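Local coordinates for protein putative cathepsin d (Ixodes ricinus, PDB 5N7Q) that probably cleaves proteins as a cathepsin D-like aspartic endopeptidase of peptidase family A1, and is captured here with the inhibitor pepstatin A, at residues Pro27-Gln32 against His58-Ser63; Val204-Ala209 against Asn244-Gly249; Ser266-Thr271 against Lys284-Lys289. All blocks are in the same frame, centred on the assembly; numbering follows the deposited sequence. Where two conformers were deposited one is given.

Interaction 1: Pro27-Gln32 against His58-Ser63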
# COMPACT_ATOMS: atom_id res chain seq x y z
N PRO A 27 -5.65 -7.42 28.19
CA PRO A 27 -6.71 -6.76 27.42
C PRO A 27 -6.15 -6.02 26.19
O PRO A 27 -4.94 -5.86 26.08
CB PRO A 27 -7.30 -5.76 28.42
CG PRO A 27 -6.20 -5.49 29.38
CD PRO A 27 -5.43 -6.77 29.49
N PRO A 28 -7.04 -5.56 25.30
CA PRO A 28 -6.57 -4.94 24.05
C PRO A 28 -5.75 -3.68 24.24
O PRO A 28 -6.11 -2.79 25.04
CB PRO A 28 -7.87 -4.63 23.30
CG PRO A 28 -8.85 -5.63 23.84
CD PRO A 28 -8.50 -5.74 25.29
N GLN A 29 -4.63 -3.60 23.53
CA GLN A 29 -3.84 -2.39 23.37
C GLN A 29 -4.05 -1.90 21.94
O GLN A 29 -3.85 -2.65 21.00
CB GLN A 29 -2.38 -2.65 23.62
CG GLN A 29 -2.10 -3.16 25.03
CD GLN A 29 -0.65 -3.53 25.25
OE1 GLN A 29 0.26 -2.82 24.79
NE2 GLN A 29 -0.42 -4.61 25.98
N ASP A 30 -4.43 -0.64 21.81
CA ASP A 30 -4.89 -0.10 20.51
C ASP A 30 -3.77 0.62 19.73
O ASP A 30 -2.95 1.33 20.30
CB ASP A 30 -6.05 0.85 20.74
CG ASP A 30 -7.29 0.16 21.24
OD1 ASP A 30 -7.55 -1.01 20.90
OD2 ASP A 30 -8.06 0.83 21.98
N PHE A 31 -3.79 0.42 18.41
CA PHE A 31 -2.82 1.03 17.49
C PHE A 31 -3.48 1.41 16.19
O PHE A 31 -4.62 1.00 15.90
CB PHE A 31 -1.69 0.05 17.16
CG PHE A 31 -1.00 -0.49 18.39
CD1 PHE A 31 -1.48 -1.62 19.07
CD2 PHE A 31 0.12 0.15 18.88
CE1 PHE A 31 -0.85 -2.04 20.24
CE2 PHE A 31 0.74 -0.28 20.03
CZ PHE A 31 0.26 -1.38 20.70
N GLN A 32 -2.75 2.22 15.43
CA GLN A 32 -3.08 2.51 14.03
C GLN A 32 -1.98 1.99 13.16
O GLN A 32 -0.80 2.20 13.45
CB GLN A 32 -3.23 4.01 13.82
CG GLN A 32 -4.34 4.62 14.65
CD GLN A 32 -5.71 4.24 14.16
OE1 GLN A 32 -5.89 3.92 12.99
NE2 GLN A 32 -6.70 4.26 15.06
N HIS A 58 1.82 5.12 19.88
CA HIS A 58 1.34 4.07 20.77
C HIS A 58 2.33 2.91 20.81
O HIS A 58 2.87 2.48 19.79
CB HIS A 58 -0.05 3.61 20.39
CG HIS A 58 -1.02 4.73 20.24
ND1 HIS A 58 -1.54 5.10 19.02
CD2 HIS A 58 -1.47 5.64 21.13
CE1 HIS A 58 -2.31 6.16 19.17
NE2 HIS A 58 -2.29 6.51 20.45
N ARG A 59 2.60 2.43 22.03
CA ARG A 59 3.59 1.37 22.26
C ARG A 59 2.93 0.10 22.76
O ARG A 59 1.91 0.14 23.48
CB ARG A 59 4.69 1.86 23.21
CG ARG A 59 5.49 3.05 22.69
CD ARG A 59 6.45 3.66 23.71
NE ARG A 59 5.75 4.04 24.92
CZ ARG A 59 4.94 5.10 25.08
NH1 ARG A 59 4.69 5.96 24.09
NH2 ARG A 59 4.35 5.29 26.27
N TYR A 60 3.51 -1.02 22.36
CA TYR A 60 3.06 -2.34 22.82
C TYR A 60 3.83 -2.71 24.08
O TYR A 60 5.07 -2.70 24.04
CB TYR A 60 3.33 -3.36 21.74
CG TYR A 60 3.10 -4.79 22.21
CD1 TYR A 60 1.85 -5.23 22.56
CD2 TYR A 60 4.15 -5.68 22.33
CE1 TYR A 60 1.64 -6.53 23.01
CE2 TYR A 60 3.95 -6.99 22.73
CZ TYR A 60 2.70 -7.42 23.08
OH TYR A 60 2.52 -8.72 23.51
N ASP A 61 3.09 -3.03 25.16
CA ASP A 61 3.71 -3.45 26.42
C ASP A 61 3.33 -4.92 26.69
O ASP A 61 2.27 -5.21 27.18
CB ASP A 61 3.27 -2.57 27.57
CG ASP A 61 4.03 -2.87 28.85
OD1 ASP A 61 4.69 -3.93 28.93
OD2 ASP A 61 3.96 -2.05 29.79
N SER A 62 4.24 -5.82 26.35
CA SER A 62 4.02 -7.25 26.57
C SER A 62 3.67 -7.61 28.01
O SER A 62 2.93 -8.56 28.24
CB SER A 62 5.28 -8.01 26.15
OG SER A 62 6.40 -7.59 26.89
N SER A 63 4.21 -6.83 28.96
CA SER A 63 4.06 -7.16 30.36
C SER A 63 2.65 -6.95 30.89
O SER A 63 2.34 -7.44 31.96
CB SER A 63 5.06 -6.36 31.22
OG SER A 63 4.64 -5.01 31.42
O HOH W 1 0.20 -0.20 25.84
O HOH W 2 -1.24 1.10 22.75
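With CG anti to its own carbonyl carbon (chi1 -61°) and the chain extended beyond, Gln29 carries its carboxamide from strand 29-36 to the backbone of Asp61, while Phe31, its CG likewise placed, brings the edge of its ring to His58-Tyr60. Strand and loop both belong to the N-terminal lobe of the pepsin-like fold. The carboxamide pairs with both N and O of Asp61. Gln29 OE1 accepts from Asp61 N at 2.9 Å, nearly straight (173°) and on a lone pair in the carbonyl plane; in return Gln29 NE2 donates to Asp61 O at 3.0 Å, standing 46° above the plane of that carbonyl. A separate water bridges Gln29 OE1 and Arg59 O. Next to this polar grip, Phe31 CE2 lies 3.5 Å from His58 O, which is buried without a polar partner in the model, and Phe31 CZ 3.8 Å from Tyr60 CB. Above one face of the Phe31 ring, toward the rim, sits another water, bonded to Asp30 O. Within 58-63, Asp61 OD1 closes an Asx turn with Ser63 N; outside, His58 ND1 bonds to Asp122 and Tyr60 OH to Asp91. Pairing one acceptor and one donor with Asp61 settles which end of the carboxamide is oxygen and which nitrogen.

Interaction 2: Val204-Ala209 against Asn244-Gly249; sequences VKSVSA and NQYLGG
Tyr246 OH and Ser208 N meet in the one hydrogen bond of this contact, 2.9 Å long with an angle of 160° at the hydrogen. The donor comes in at the edge of the tyrosine ring, in its plane, and Ser208 CB lies beside the same hydroxyl, 3.4 Å from Tyr246 OH. Farther along that edge, Ser206 OG is 3.6 Å from Tyr246 CE2, and Leu247 CD2 reaches Ser206 OG more loosely, at 4.1 Å. CG of Tyr246 stands anti to the backbone N (chi1 -170°), leading away from the last turn of helix 237-247 toward 204-209. In the second shell, Tyr246 OH also bonds to Ala213 O, so a main-chain donor and a main-chain acceptor both hold it. Ser206 OG donates to Asn269 O, and Ser208 OG accepts from Ser210 N. The helix ends just after the tyrosine in a Schellman motif: Gly248 has positive phi, Gly249 N returns to Asn244 O at 2.8 Å and Gly248 N to Gln245 O at 3.3 Å. Helix 237-247 packs here on strands of the C-terminal lobe of the pepsin-like fold. Asn244 bonds through its side chain to Ser300 and Phe302 of strand 295-304; the end of strand 198-206 pairs through Lys205 with strand 270-274 and through Ser206 with strand 215-217, where the Tyr246 side chain also touches Glu215.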
# COMPACT_ATOMS: atom_id res chain seq x y z
N VAL A 204 1.58 0.70 -21.27
CA VAL A 204 1.31 1.95 -20.57
C VAL A 204 1.37 3.02 -21.65
O VAL A 204 2.27 2.97 -22.49
CB VAL A 204 2.38 2.23 -19.49
CG1 VAL A 204 2.12 3.57 -18.79
CG2 VAL A 204 2.43 1.12 -18.45
N LYS A 205 0.41 3.92 -21.69
CA LYS A 205 0.43 4.95 -22.75
C LYS A 205 -0.22 6.23 -22.31
O LYS A 205 -1.01 6.25 -21.37
CB LYS A 205 -0.28 4.44 -24.00
CG LYS A 205 -1.78 4.21 -23.85
CD LYS A 205 -2.42 3.72 -25.14
CE LYS A 205 -3.86 3.30 -24.88
NZ LYS A 205 -4.52 2.69 -26.07
N SER A 206 0.12 7.30 -23.03
CA SER A 206 -0.57 8.57 -22.89
C SER A 206 -0.75 9.13 -24.28
O SER A 206 0.19 9.10 -25.08
CB SER A 206 0.25 9.53 -22.04
OG SER A 206 -0.54 10.68 -21.76
N VAL A 207 -1.95 9.59 -24.58
CA VAL A 207 -2.30 10.07 -25.92
C VAL A 207 -2.89 11.46 -25.73
O VAL A 207 -4.04 11.61 -25.34
CB VAL A 207 -3.32 9.13 -26.59
CG1 VAL A 207 -3.55 9.54 -28.04
CG2 VAL A 207 -2.86 7.68 -26.49
N SER A 208 -2.11 12.48 -26.02
CA SER A 208 -2.57 13.85 -25.85
C SER A 208 -3.27 14.36 -27.09
O SER A 208 -2.83 14.08 -28.20
CB SER A 208 -1.40 14.76 -25.54
OG SER A 208 -1.85 16.10 -25.39
N ALA A 209 -4.33 15.15 -26.90
CA ALA A 209 -4.95 15.91 -27.98
C ALA A 209 -4.08 17.07 -28.49
O ALA A 209 -4.28 17.54 -29.61
CB ALA A 209 -6.31 16.43 -27.53
N ASN A 244 7.12 11.62 -17.82
CA ASN A 244 7.11 12.98 -17.29
C ASN A 244 7.50 14.05 -18.31
O ASN A 244 6.88 15.10 -18.31
CB ASN A 244 7.93 13.07 -16.00
CG ASN A 244 7.13 12.59 -14.81
OD1 ASN A 244 6.21 13.29 -14.37
ND2 ASN A 244 7.41 11.39 -14.34
N GLN A 245 8.45 13.75 -19.19
CA GLN A 245 8.76 14.68 -20.29
C GLN A 245 7.54 14.96 -21.16
O GLN A 245 7.26 16.13 -21.48
CB GLN A 245 9.89 14.11 -21.14
CG GLN A 245 10.44 15.19 -22.08
CD GLN A 245 11.64 14.69 -22.83
OE1 GLN A 245 12.49 13.98 -22.27
NE2 GLN A 245 11.73 15.05 -24.11
N TYR A 246 6.79 13.91 -21.51
CA TYR A 246 5.57 14.07 -22.30
C TYR A 246 4.54 14.92 -21.57
O TYR A 246 3.80 15.69 -22.18
CB TYR A 246 4.99 12.68 -22.60
CG TYR A 246 3.86 12.64 -23.60
CD1 TYR A 246 4.13 12.76 -24.97
CD2 TYR A 246 2.55 12.39 -23.22
CE1 TYR A 246 3.12 12.68 -25.90
CE2 TYR A 246 1.52 12.33 -24.15
CZ TYR A 246 1.81 12.43 -25.52
OH TYR A 246 0.80 12.35 -26.47
N LEU A 247 4.45 14.75 -20.24
CA LEU A 247 3.47 15.49 -19.43
C LEU A 247 3.88 16.90 -19.05
O LEU A 247 3.05 17.67 -18.52
CB LEU A 247 3.14 14.70 -18.16
CG LEU A 247 2.55 13.29 -18.35
CD1 LEU A 247 2.38 12.64 -16.99
CD2 LEU A 247 1.23 13.29 -19.09
N GLY A 248 5.14 17.24 -19.26
CA GLY A 248 5.67 18.55 -18.83
C GLY A 248 6.13 18.57 -17.38
O GLY A 248 6.22 19.63 -16.76
N GLY A 249 6.40 17.39 -16.81
CA GLY A 249 6.98 17.29 -15.48
C GLY A 249 8.47 17.55 -15.47
O GLY A 249 9.19 17.07 -16.35

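Interaction 3: Ser266-Thr271 against Lys284-Lys289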
# COMPACT_ATOMS: atom_id res chain seq x y z
N SER A 266 -4.82 20.85 -19.00
CA SER A 266 -4.39 20.43 -20.32
C SER A 266 -3.69 19.06 -20.34
O SER A 266 -3.33 18.58 -21.40
CB SER A 266 -3.48 21.49 -20.94
OG SER A 266 -4.24 22.68 -21.19
N LEU A 267 -3.48 18.45 -19.17
CA LEU A 267 -2.74 17.18 -19.09
C LEU A 267 -3.56 16.01 -19.62
O LEU A 267 -4.75 15.92 -19.39
CB LEU A 267 -2.34 16.89 -17.65
CG LEU A 267 -1.29 17.76 -17.00
CD1 LEU A 267 -1.33 17.56 -15.49
CD2 LEU A 267 0.09 17.46 -17.52
N PRO A 268 -2.94 15.13 -20.40
CA PRO A 268 -3.64 13.96 -20.92
C PRO A 268 -3.82 12.82 -19.92
O PRO A 268 -3.07 12.70 -18.94
CB PRO A 268 -2.72 13.52 -22.06
CG PRO A 268 -1.37 13.86 -21.57
CD PRO A 268 -1.52 15.14 -20.79
N ASN A 269 -4.79 11.96 -20.19
CA ASN A 269 -4.93 10.72 -19.43
C ASN A 269 -3.69 9.84 -19.64
O ASN A 269 -3.01 9.92 -20.68
CB ASN A 269 -6.21 9.97 -19.82
CG ASN A 269 -7.49 10.73 -19.46
OD1 ASN A 269 -7.47 11.74 -18.78
ND2 ASN A 269 -8.63 10.25 -19.97
N VAL A 270 -3.41 8.99 -18.65
CA VAL A 270 -2.40 7.93 -18.75
C VAL A 270 -3.10 6.60 -18.51
O VAL A 270 -3.88 6.46 -17.58
CB VAL A 270 -1.26 8.15 -17.74
CG1 VAL A 270 -0.25 7.02 -17.74
CG2 VAL A 270 -0.52 9.46 -18.03
N THR A 271 -2.83 5.62 -19.37
CA THR A 271 -3.60 4.37 -19.39
C THR A 271 -2.71 3.15 -19.23
O THR A 271 -1.70 3.02 -19.93
CB THR A 271 -4.38 4.28 -20.70
OG1 THR A 271 -5.22 5.42 -20.83
CG2 THR A 271 -5.23 2.99 -20.76
N LYS A 284 -6.73 14.34 -12.81
CA LYS A 284 -7.35 14.44 -11.47
C LYS A 284 -6.95 13.26 -10.59
O LYS A 284 -6.77 13.42 -9.37
CB LYS A 284 -8.88 14.56 -11.55
CG LYS A 284 -9.54 14.77 -10.18
CD LYS A 284 -10.93 15.35 -10.36
CE LYS A 284 -11.62 15.69 -9.04
NZ LYS A 284 -13.10 15.83 -9.25
N ASP A 285 -6.76 12.09 -11.21
CA ASP A 285 -6.33 10.88 -10.51
C ASP A 285 -4.83 10.89 -10.19
O ASP A 285 -4.42 10.47 -9.10
CB ASP A 285 -6.62 9.63 -11.33
CG ASP A 285 -8.10 9.46 -11.64
OD1 ASP A 285 -8.93 9.57 -10.72
OD2 ASP A 285 -8.43 9.19 -12.82
N TYR A 286 -3.99 11.40 -11.11
CA TYR A 286 -2.54 11.19 -10.95
C TYR A 286 -1.72 12.37 -10.47
O TYR A 286 -0.56 12.22 -10.19
CB TYR A 286 -1.93 10.58 -12.21
CG TYR A 286 -1.87 11.44 -13.45
CD1 TYR A 286 -1.03 12.56 -13.54
CD2 TYR A 286 -2.61 11.10 -14.60
CE1 TYR A 286 -0.94 13.30 -14.70
CE2 TYR A 286 -2.51 11.85 -15.77
CZ TYR A 286 -1.68 12.95 -15.80
OH TYR A 286 -1.58 13.70 -16.96
N VAL A 287 -2.33 13.54 -10.30
CA VAL A 287 -1.63 14.70 -9.73
C VAL A 287 -1.92 14.76 -8.24
O VAL A 287 -3.08 14.78 -7.84
CB VAL A 287 -2.03 16.02 -10.41
CG1 VAL A 287 -1.38 17.23 -9.72
CG2 VAL A 287 -1.68 15.97 -11.89
N LEU A 288 -0.87 14.80 -7.44
CA LEU A 288 -0.98 14.87 -5.99
C LEU A 288 -0.64 16.27 -5.51
O LEU A 288 0.44 16.76 -5.81
CB LEU A 288 -0.05 13.85 -5.33
CG LEU A 288 -0.12 13.77 -3.79
CD1 LEU A 288 -1.41 13.13 -3.32
CD2 LEU A 288 1.08 13.00 -3.27
N LYS A 289 -1.52 16.88 -4.73
CA LYS A 289 -1.22 18.14 -4.03
C LYS A 289 -0.36 17.85 -2.82
O LYS A 289 -0.73 17.01 -1.99
CB LYS A 289 -2.48 18.84 -3.52
CG LYS A 289 -2.17 20.13 -2.74
CD LYS A 289 -3.43 20.73 -2.12
CE LYS A 289 -3.08 21.83 -1.13
NZ LYS A 289 -4.33 22.35 -0.50
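Leu267, Val270, Tyr286 and Val287 form a small apolar cluster in the C-terminal lobe of the bilobal pepsin-like fold, where the approach to strand 270-274 meets the turn from helix 283-286 into strand 287-292. Leu267 CD1 touches Val287 CG2 at 4.0 Å, the two side chains crossing at about a right angle. Val270 CG2 lies 3.8 Å from Tyr286 CE2, again with the side chains roughly perpendicular. Phe302 of strand 295-304 also meets the Tyr286 ring, their planes at about 55°, and touches Val270. Tyr286 holds its CG in the crowded position between its backbone N and carbonyl carbon (chi1 69°), and its ring extends from the helix end to the chain around Pro268. Toward the polar edge the hydroxyl lies beside aliphatic carbon: Leu267 CB is 3.4 Å from Tyr286 OH, and Pro268 CD 4.1 Å from the same oxygen. The ring is packed by carbon, and its hydroxyl ends on a backbone acceptor, the carbonyl oxygen lying at the edge of the ring and in its plane. Tyr286 OH donates to Pro268 O at 2.7 Å, meeting the carbonyl at a C=O...O angle of 152° and tilted 16° from its plane.

How the interactions relate
Interactions 2 and 3 are neighbours, their centres about 10 Å apart, and both reach one sheet of the C-terminal lobe. There Lys205 O probably accepts from Thr271 N at 2.8 Å, pairing strands 198-206 and 270-274, while Leu247 O packs against Leu267 CD2 at 3.1 Å. Interaction 1 lies on the opposite side of the chain's centre, its own centre about 47 Å from that of interaction 2 and 40 Å from that of interaction 3; nearest atoms are about 30 and 19 Å away. All three contacts lie away from the predicted catalytic Asp36 and Asp227. Even so, strand 29-36 of interaction 1 runs on to Asp36, and Leu288 of 284-289 packs on a modified side chain of the bound inhibitor.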